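Local coordinates for alpha-l-arabinofuranosidase domain protein (Thermotoga maritima, PDB 4ATW) that hydrolyses terminal alpha-L-arabinofuranosidic bonds in alpha-L-arabinosides, as a thermostable alpha-L-arabinofuranosidase, at residues D241-V247 against K300-F304; S248-L252 against F384-P390; V310-K314 against D393-S397. Residues are numbered along the deposited sequence.

Overall arrangement
The three contacts follow the seam between helices of the parallel-stranded barrel and the curled beta domain. Interaction 1 joins two neighbouring helical elements of the barrel. Interactions 2 and 3 attach barrel helices to one strand, 383-398. Interactions 1 and 2 have centres 11 Å apart and touch: Phe304 CE1 is 3.4 Å from Thr249 OG1, and Glu245 O is 3.3 Å from Phe384 CZ. Interactions 2 and 3 have centres 16 Å apart. A probable hydrogen bond of 2.9 Å between Tyr251 OH and Asp393 OD2 links them. Interactions 1 and 3 share helix 299-313, yet their nearest atoms are about 7 Å apart.

Interaction 1 of 3, residues D241-V247 against K300-F304; sequences DDYYETV and KDGIF
This is a helix-helix contact on the outer layer of the (beta/alpha)8 barrel. The short helix 243-247 follows barrel strand 231-238, and helix 299-313 follows the next strand, 276-284. The segment axes approach to 9.0 Å and run nearly parallel, with a crossing angle of -27°. Tyr243 lies beside Lys300 (CA-CA 6.0 Å) and Val247 beside Phe304 (CA-CA 4.6 Å). Asp242 is the N-cap of the short helix. Its OD2 accepts from Glu245 N at 3.0 Å, with the side chain in the t rotamer.

Lys300 fills most of the gap. Its first two chi angles are t; then chi3 near 90° and chi4 near -70° fold the chain back. CD sits 3.5 Å from Tyr243 CA, and CE is 3.1 Å from Thr246 OG1. The fold delivers NZ to Asp301 OD1 at 2.9 Å, a salt bridge within the helix. Asp301 takes the m rotamer and also pairs with Arg287. No hydrogen bond crosses between the segments.

Tyr243 is t, with chi2 near 75°. Its CD1 lies 3.8 Å from Lys300 CG, and its OH is 3.9 Å from Ile303 CG2. Val247 is m and puts CG1 3.6 Å from Ile303 CG2, where Ile303 is m,m. Phe304, t with chi2 near 84°, also packs on Phe236 and Trp282 of the barrel strands. Its ring edge faces Val247 O, which is 4.1 Å from CD1. Thr246 O comes closer to the same Phe304 CD1, at 3.5 Å.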
loop_
_atom_site.group_PDB
_atom_site.type_symbol
_atom_site.label_atom_id
_atom_site.label_comp_id
_atom_site.label_asym_id
_atom_site.label_seq_id
_atom_site.Cartn_x
_atom_site.Cartn_y
_atom_site.Cartn_z
ATOM N N ASP A 241 6.545 -2.148 -20.812
ATOM C CA ASP A 241 5.490 -2.139 -21.809
ATOM C C ASP A 241 4.912 -3.530 -22.059
ATOM O O ASP A 241 3.687 -3.701 -22.212
ATOM C CB ASP A 241 6.018 -1.554 -23.099
ATOM C CG ASP A 241 5.923 -0.062 -23.116
ATOM O OD1 ASP A 241 5.083 0.479 -22.367
ATOM O OD2 ASP A 241 6.678 0.570 -23.880
ATOM N N ASP A 242 5.795 -4.522 -22.107
ATOM C CA ASP A 242 5.359 -5.884 -22.328
ATOM C C ASP A 242 4.483 -6.350 -21.153
ATOM O O ASP A 242 4.842 -6.221 -19.969
ATOM C CB ASP A 242 6.554 -6.811 -22.503
ATOM C CG ASP A 242 6.131 -8.246 -22.673
ATOM O OD1 ASP A 242 5.483 -8.564 -23.695
ATOM O OD2 ASP A 242 6.420 -9.060 -21.771
ATOM N N TYR A 243 3.318 -6.878 -21.502
ATOM C CA TYR A 243 2.369 -7.365 -20.529
ATOM C C TYR A 243 2.996 -8.227 -19.449
ATOM O O TYR A 243 2.917 -7.894 -18.267
ATOM C CB TYR A 243 1.304 -8.173 -21.232
ATOM C CG TYR A 243 0.373 -8.880 -20.274
ATOM C CD1 TYR A 243 -0.605 -8.181 -19.589
ATOM C CD2 TYR A 243 0.494 -10.260 -20.034
ATOM C CE1 TYR A 243 -1.437 -8.829 -18.691
ATOM C CE2 TYR A 243 -0.336 -10.911 -19.132
ATOM C CZ TYR A 243 -1.300 -10.196 -18.457
ATOM O OH TYR A 243 -2.115 -10.834 -17.531
ATOM N N TYR A 244 3.602 -9.341 -19.865
ATOM C CA TYR A 244 4.227 -10.290 -18.941
ATOM C C TYR A 244 5.389 -9.747 -18.138
ATOM O O TYR A 244 5.513 -10.056 -16.958
ATOM C CB TYR A 244 4.699 -11.522 -19.691
ATOM C CG TYR A 244 3.589 -12.437 -20.155
ATOM C CD1 TYR A 244 2.736 -13.042 -19.249
ATOM C CD2 TYR A 244 3.437 -12.744 -21.499
ATOM C CE1 TYR A 244 1.759 -13.935 -19.667
ATOM C CE2 TYR A 244 2.469 -13.632 -21.929
ATOM C CZ TYR A 244 1.632 -14.227 -21.016
ATOM O OH TYR A 244 0.682 -15.112 -21.497
ATOM N N GLU A 245 6.252 -8.963 -18.777
ATOM C CA GLU A 245 7.374 -8.389 -18.057
ATOM C C GLU A 245 6.777 -7.639 -16.884
ATOM O O GLU A 245 7.388 -7.552 -15.835
ATOM C CB GLU A 245 8.164 -7.411 -18.927
ATOM C CG GLU A 245 8.904 -8.050 -20.068
ATOM C CD GLU A 245 9.911 -7.112 -20.715
ATOM O OE1 GLU A 245 10.083 -5.973 -20.221
ATOM O OE2 GLU A 245 10.545 -7.516 -21.717
ATOM N N THR A 246 5.574 -7.104 -17.055
ATOM C CA THR A 246 4.940 -6.365 -15.975
ATOM C C THR A 246 4.237 -7.254 -14.949
ATOM O O THR A 246 4.528 -7.180 -13.766
ATOM C CB THR A 246 3.949 -5.292 -16.520
ATOM O OG1 THR A 246 4.674 -4.330 -17.295
ATOM C CG2 THR A 246 3.287 -4.543 -15.393
ATOM N N VAL A 247 3.317 -8.106 -15.369
ATOM C CA VAL A 247 2.640 -8.940 -14.375
ATOM C C VAL A 247 3.577 -9.913 -13.693
ATOM O O VAL A 247 3.471 -10.113 -12.502
ATOM C CB VAL A 247 1.451 -9.765 -14.953
ATOM C CG1 VAL A 247 0.388 -8.846 -15.460
ATOM C CG2 VAL A 247 1.931 -10.686 -16.047
ATOM N N LYS A 300 -3.250 -3.988 -17.644
ATOM C CA LYS A 300 -2.032 -4.754 -17.432
ATOM C C LYS A 300 -1.576 -4.501 -16.002
ATOM O O LYS A 300 -1.417 -5.443 -15.223
ATOM C CB LYS A 300 -0.951 -4.269 -18.387
ATOM C CG LYS A 300 0.426 -4.856 -18.157
ATOM C CD LYS A 300 1.467 -4.268 -19.143
ATOM C CE LYS A 300 2.182 -3.000 -18.624
ATOM N NZ LYS A 300 1.362 -1.763 -18.537
ATOM N N ASP A 301 -1.390 -3.219 -15.663
ATOM C CA ASP A 301 -0.935 -2.812 -14.348
ATOM C C ASP A 301 -1.897 -3.217 -13.267
ATOM O O ASP A 301 -1.482 -3.613 -12.175
ATOM C CB ASP A 301 -0.735 -1.315 -14.324
ATOM C CG ASP A 301 0.153 -0.840 -15.449
ATOM O OD1 ASP A 301 1.230 -1.445 -15.661
ATOM O OD2 ASP A 301 -0.222 0.142 -16.125
ATOM N N GLY A 302 -3.187 -3.123 -13.561
ATOM C CA GLY A 302 -4.187 -3.508 -12.572
ATOM C C GLY A 302 -4.100 -4.981 -12.181
ATOM O O GLY A 302 -4.364 -5.362 -11.029
ATOM N N ILE A 303 -3.750 -5.817 -13.153
ATOM C CA ILE A 303 -3.603 -7.245 -12.904
ATOM C C ILE A 303 -2.416 -7.442 -11.963
ATOM O O ILE A 303 -2.495 -8.230 -11.025
ATOM C CB ILE A 303 -3.381 -8.025 -14.226
ATOM C CG1 ILE A 303 -4.682 -8.026 -15.039
ATOM C CG2 ILE A 303 -2.857 -9.427 -13.943
ATOM C CD1 ILE A 303 -5.885 -8.589 -14.316
ATOM N N PHE A 304 -1.324 -6.713 -12.207
ATOM C CA PHE A 304 -0.151 -6.807 -11.353
ATOM C C PHE A 304 -0.557 -6.486 -9.928
ATOM O O PHE A 304 -0.184 -7.176 -8.981
ATOM C CB PHE A 304 0.924 -5.823 -11.802
ATOM C CG PHE A 304 1.970 -5.581 -10.759
ATOM C CD1 PHE A 304 3.062 -6.451 -10.626
ATOM C CD2 PHE A 304 1.815 -4.550 -9.845
ATOM C CE1 PHE A 304 3.974 -6.298 -9.592
ATOM C CE2 PHE A 304 2.718 -4.395 -8.813
ATOM C CZ PHE A 304 3.802 -5.275 -8.684
#

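Interaction 2 of 3, residues S248-L252 against F384-P390; sequences STVYL and FSVENAP
The ring of Tyr251 lies against Pro390. Pro390 CD is 3.6 Å from the ring centroid and only 7° off the ring normal, a CH-pi contact over one face. Pro390 CG comes to 3.4 Å from Tyr251 CZ. Tyr251 is m, with chi2 near -81°, and its OH bonds to Asp393.

A second CH-pi contact involves Phe384, whose chi1 is near 84° and chi2 near 84°. Thr249 CG2 stands over one face of that ring, 3.8 Å from the centroid and 25° off the normal. Ser248 OG meets the ring edge, 4.0 Å from Phe384 CZ, and is hydrogen-bonded to Tyr244 O.

The first segment leads from a turn into barrel helix 250-265; Tyr251 N donates to Ser248 O at 3.1 Å. The second belongs to strand 383-398 of the beta domain, paired antiparallel with strand 360-376. Its chain turns a corner at Glu387 and Asn388; Asn388 has positive phi (64/52). The start of the helix and the beta domain meet mainly through side chains, and no hydrogen bond joins the two segments. The nearest CA pairs are Leu252 to Val386, 5.8 Å, and Tyr251 to Ala389, 6.2 Å.

Val386, in the t rotamer, fills the middle. Its CG2 is 3.5 Å from Ser248 O and 3.8 Å from Leu252 CB, and its CG1 is 4.0 Å from Tyr251 CB. Leu252 is t,t and reaches Phe384 CD1 with CD1 at 3.6 Å.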
loop_
_atom_site.group_PDB
_atom_site.type_symbol
_atom_site.label_atom_id
_atom_site.label_comp_id
_atom_site.label_asym_id
_atom_site.label_seq_id
_atom_site.Cartn_x
_atom_site.Cartn_y
_atom_site.Cartn_z
ATOM N N SER A 248 4.501 -10.504 -14.434
ATOM C CA SER A 248 5.403 -11.480 -13.839
ATOM C C SER A 248 6.284 -10.976 -12.685
ATOM O O SER A 248 6.825 -11.781 -11.915
ATOM C CB SER A 248 6.303 -12.098 -14.913
ATOM O OG SER A 248 7.340 -11.213 -15.311
ATOM N N THR A 249 6.419 -9.659 -12.545
ATOM C CA THR A 249 7.244 -9.145 -11.485
ATOM C C THR A 249 6.560 -9.267 -10.151
ATOM O O THR A 249 7.101 -8.818 -9.140
ATOM C CB THR A 249 7.609 -7.669 -11.674
ATOM O OG1 THR A 249 6.415 -6.917 -11.872
ATOM C CG2 THR A 249 8.556 -7.483 -12.842
ATOM N N VAL A 250 5.359 -9.826 -10.110
ATOM C CA VAL A 250 4.698 -9.983 -8.807
ATOM C C VAL A 250 5.408 -11.163 -8.156
ATOM O O VAL A 250 5.478 -11.283 -6.942
ATOM C CB VAL A 250 3.148 -10.228 -8.946
ATOM C CG1 VAL A 250 2.892 -11.216 -10.005
ATOM C CG2 VAL A 250 2.547 -10.721 -7.663
ATOM N N TYR A 251 5.998 -12.013 -8.979
ATOM C CA TYR A 251 6.701 -13.132 -8.418
ATOM C C TYR A 251 8.149 -12.794 -8.140
ATOM O O TYR A 251 8.841 -13.532 -7.455
ATOM C CB TYR A 251 6.492 -14.363 -9.295
ATOM C CG TYR A 251 5.027 -14.780 -9.188
ATOM C CD1 TYR A 251 4.566 -15.539 -8.094
ATOM C CD2 TYR A 251 4.070 -14.289 -10.090
ATOM C CE1 TYR A 251 3.195 -15.786 -7.901
ATOM C CE2 TYR A 251 2.697 -14.525 -9.900
ATOM C CZ TYR A 251 2.273 -15.269 -8.804
ATOM O OH TYR A 251 0.933 -15.461 -8.591
ATOM N N LEU A 252 8.594 -11.652 -8.652
ATOM C CA LEU A 252 9.940 -11.172 -8.369
ATOM C C LEU A 252 9.797 -10.556 -6.975
ATOM O O LEU A 252 10.565 -10.847 -6.074
ATOM C CB LEU A 252 10.362 -10.101 -9.376
ATOM C CG LEU A 252 11.785 -9.536 -9.359
ATOM C CD1 LEU A 252 11.922 -8.483 -10.425
ATOM C CD2 LEU A 252 12.071 -8.930 -8.025
ATOM N N PHE A 384 15.872 -7.660 -15.068
ATOM C CA PHE A 384 15.388 -8.599 -14.029
ATOM C C PHE A 384 14.955 -9.896 -14.665
ATOM O O PHE A 384 14.746 -9.975 -15.893
ATOM C CB PHE A 384 14.164 -8.053 -13.318
ATOM C CG PHE A 384 12.863 -8.324 -14.056
ATOM C CD1 PHE A 384 12.196 -9.538 -13.897
ATOM C CD2 PHE A 384 12.304 -7.354 -14.897
ATOM C CE1 PHE A 384 11.008 -9.773 -14.553
ATOM C CE2 PHE A 384 11.115 -7.581 -15.556
ATOM C CZ PHE A 384 10.461 -8.787 -15.388
ATOM N N SER A 385 14.777 -10.907 -13.825
ATOM C CA SER A 385 14.344 -12.203 -14.338
ATOM C C SER A 385 13.571 -13.005 -13.318
ATOM O O SER A 385 13.934 -13.019 -12.155
ATOM C CB SER A 385 15.541 -13.016 -14.786
ATOM O OG SER A 385 16.367 -13.262 -13.685
ATOM N N VAL A 386 12.511 -13.674 -13.756
ATOM C CA VAL A 386 11.715 -14.469 -12.839
ATOM C C VAL A 386 11.729 -15.901 -13.299
ATOM O O VAL A 386 11.792 -16.165 -14.508
ATOM C CB VAL A 386 10.278 -13.992 -12.789
ATOM C CG1 VAL A 386 9.470 -14.899 -11.872
ATOM C CG2 VAL A 386 10.240 -12.562 -12.307
ATOM N N GLU A 387 11.686 -16.822 -12.339
ATOM C CA GLU A 387 11.701 -18.234 -12.669
ATOM C C GLU A 387 10.478 -18.986 -12.189
ATOM O O GLU A 387 10.162 -18.980 -11.011
ATOM C CB GLU A 387 12.932 -18.909 -12.099
ATOM C CG GLU A 387 14.042 -19.113 -13.099
ATOM C CD GLU A 387 15.104 -20.050 -12.557
ATOM O OE1 GLU A 387 15.684 -19.729 -11.489
ATOM O OE2 GLU A 387 15.350 -21.109 -13.188
ATOM N N ASN A 388 9.788 -19.627 -13.122
ATOM C CA ASN A 388 8.623 -20.408 -12.813
ATOM C C ASN A 388 7.496 -19.609 -12.262
ATOM O O ASN A 388 6.942 -19.938 -11.220
ATOM C CB ASN A 388 9.020 -21.512 -11.863
ATOM C CG ASN A 388 9.928 -22.512 -12.525
ATOM O OD1 ASN A 388 10.442 -23.406 -11.876
ATOM N ND2 ASN A 388 10.117 -22.376 -13.839
ATOM N N ALA A 389 7.152 -18.561 -12.994
ATOM C CA ALA A 389 6.066 -17.689 -12.608
ATOM C C ALA A 389 4.762 -18.392 -12.999
ATOM O O ALA A 389 4.602 -18.787 -14.153
ATOM C CB ALA A 389 6.200 -16.377 -13.348
ATOM N N PRO A 390 3.819 -18.566 -12.051
ATOM C CA PRO A 390 2.568 -19.237 -12.429
ATOM C C PRO A 390 1.665 -18.428 -13.374
ATOM O O PRO A 390 1.650 -17.202 -13.355
ATOM C CB PRO A 390 1.898 -19.528 -11.070
ATOM C CG PRO A 390 2.345 -18.397 -10.237
ATOM C CD PRO A 390 3.840 -18.283 -10.607
#

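Interaction 3 of 3, residues V310-K314 against D393-S397; sequences VLLQK and DAAAS
Lys314 NZ forms a salt bridge with Asp393, 2.8 Å to OD1, with a weak hydrogen bond of 3.1 Å to OD2. The same NZ donates to Ala394 O at 3.3 Å. The contact docks the C-terminal end of barrel helix 299-313 on strand 383-398 of the beta domain, probably the beta-sandwich that accompanies the (beta/alpha)8 barrel in arabinofuranosidases of this kind.

Lys314 is the first residue past the helix, with phi/psi -99/12; its backbone N still bonds to Val310 O at 3.2 Å. Its chi1 is near 36°, and the other three chi angles are t. The side chain is therefore extended. It runs roughly back along the strand toward Asp393, and its CD passes 4.3 Å from Ala395 CB. Asp393 is t, with chi2 near 32°. Its OD2 is also hydrogen-bonded to Tyr251 OH.

The strand is extended, so its residues alternate. Asp393, Ala395 and Ser397 direct CA-CB toward the helix; Ala394 and Ala396 direct it away. Strands 360-376 and 405-411 are its sheet partners. The closest CA pair is Val310 and Ala395, 6.2 Å apart.

Ala395 CB is met by Val310, Gln313 and Lys314. Gln313, t at chi1, puts NE2 4.0 Å from Ala395 CB, while its OE1 bonds to Tyr21. NE2 lies 3.5 Å from Ser397 OG without a hydrogen bond; that hydroxyl is bonded to Gly358 N. Val310 is t, and its CG1 packs 4.0 Å from Ala394 C and 3.7 Å from Ala395 CB.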
loop_
_atom_site.group_PDB
_atom_site.type_symbol
_atom_site.label_atom_id
_atom_site.label_comp_id
_atom_site.label_asym_id
_atom_site.label_seq_id
_atom_site.Cartn_x
_atom_site.Cartn_y
_atom_site.Cartn_z
ATOM N N VAL A 310 -2.991 -10.614 -3.841
ATOM C CA VAL A 310 -3.163 -12.029 -3.578
ATOM C C VAL A 310 -1.935 -12.567 -2.831
ATOM O O VAL A 310 -2.070 -13.352 -1.877
ATOM C CB VAL A 310 -3.317 -12.830 -4.861
ATOM C CG1 VAL A 310 -3.455 -14.301 -4.512
ATOM C CG2 VAL A 310 -4.509 -12.334 -5.658
ATOM N N LEU A 311 -0.743 -12.151 -3.285
ATOM C CA LEU A 311 0.524 -12.547 -2.685
ATOM C C LEU A 311 0.504 -12.148 -1.202
ATOM O O LEU A 311 0.667 -12.988 -0.305
ATOM C CB LEU A 311 1.650 -11.834 -3.424
ATOM C CG LEU A 311 3.036 -12.196 -2.909
ATOM C CD1 LEU A 311 3.303 -13.653 -3.167
ATOM C CD2 LEU A 311 4.090 -11.368 -3.590
ATOM N N LEU A 312 0.269 -10.861 -0.956
ATOM C CA LEU A 312 0.210 -10.338 0.396
ATOM C C LEU A 312 -0.816 -11.106 1.180
ATOM O O LEU A 312 -0.596 -11.463 2.336
ATOM C CB LEU A 312 -0.154 -8.849 0.398
ATOM C CG LEU A 312 0.928 -7.960 -0.232
ATOM C CD1 LEU A 312 0.419 -6.550 -0.322
ATOM C CD2 LEU A 312 2.218 -7.979 0.603
ATOM N N GLN A 313 -1.941 -11.384 0.539
ATOM C CA GLN A 313 -3.007 -12.088 1.219
ATOM C C GLN A 313 -2.392 -13.324 1.885
ATOM O O GLN A 313 -2.686 -13.646 3.058
ATOM C CB GLN A 313 -4.119 -12.424 0.215
ATOM C CG GLN A 313 -5.434 -12.837 0.849
ATOM C CD GLN A 313 -6.685 -12.374 0.064
ATOM O OE1 GLN A 313 -6.963 -11.167 -0.025
ATOM N NE2 GLN A 313 -7.453 -13.338 -0.496
ATOM N N LYS A 314 -1.477 -13.979 1.176
ATOM C CA LYS A 314 -0.899 -15.170 1.768
ATOM C C LYS A 314 0.437 -15.017 2.410
ATOM O O LYS A 314 1.047 -16.023 2.737
ATOM C CB LYS A 314 -0.867 -16.351 0.781
ATOM C CG LYS A 314 -0.603 -16.028 -0.666
ATOM C CD LYS A 314 -0.970 -17.236 -1.522
ATOM C CE LYS A 314 -0.466 -17.124 -2.947
ATOM N NZ LYS A 314 -0.703 -18.405 -3.663
ATOM N N ASP A 393 -2.754 -18.333 -10.155
ATOM C CA ASP A 393 -2.444 -18.409 -8.730
ATOM C C ASP A 393 -3.691 -17.992 -8.002
ATOM O O ASP A 393 -4.584 -17.417 -8.616
ATOM C CB ASP A 393 -1.269 -17.509 -8.353
ATOM C CG ASP A 393 -0.776 -17.762 -6.925
ATOM O OD1 ASP A 393 -0.865 -18.921 -6.444
ATOM O OD2 ASP A 393 -0.279 -16.809 -6.282
ATOM N N ALA A 394 -3.783 -18.295 -6.715
ATOM C CA ALA A 394 -4.986 -17.931 -5.990
ATOM C C ALA A 394 -4.877 -18.066 -4.462
ATOM O O ALA A 394 -3.955 -18.698 -3.922
ATOM C CB ALA A 394 -6.124 -18.749 -6.488
ATOM N N ALA A 395 -5.846 -17.464 -3.772
ATOM C CA ALA A 395 -5.850 -17.458 -2.324
ATOM C C ALA A 395 -7.259 -17.469 -1.789
ATOM O O ALA A 395 -8.089 -16.656 -2.169
ATOM C CB ALA A 395 -5.107 -16.241 -1.815
ATOM N N ALA A 396 -7.499 -18.398 -0.881
ATOM C CA ALA A 396 -8.802 -18.581 -0.300
ATOM C C ALA A 396 -8.890 -18.030 1.109
ATOM O O ALA A 396 -8.146 -18.455 2.002
ATOM C CB ALA A 396 -9.129 -20.058 -0.299
ATOM N N SER A 397 -9.813 -17.097 1.320
ATOM C CA SER A 397 -9.970 -16.510 2.641
ATOM C C SER A 397 -11.356 -16.807 3.172
ATOM O O SER A 397 -12.272 -17.085 2.401
ATOM C CB SER A 397 -9.754 -15.000 2.573
ATOM O OG SER A 397 -10.176 -14.503 1.312
#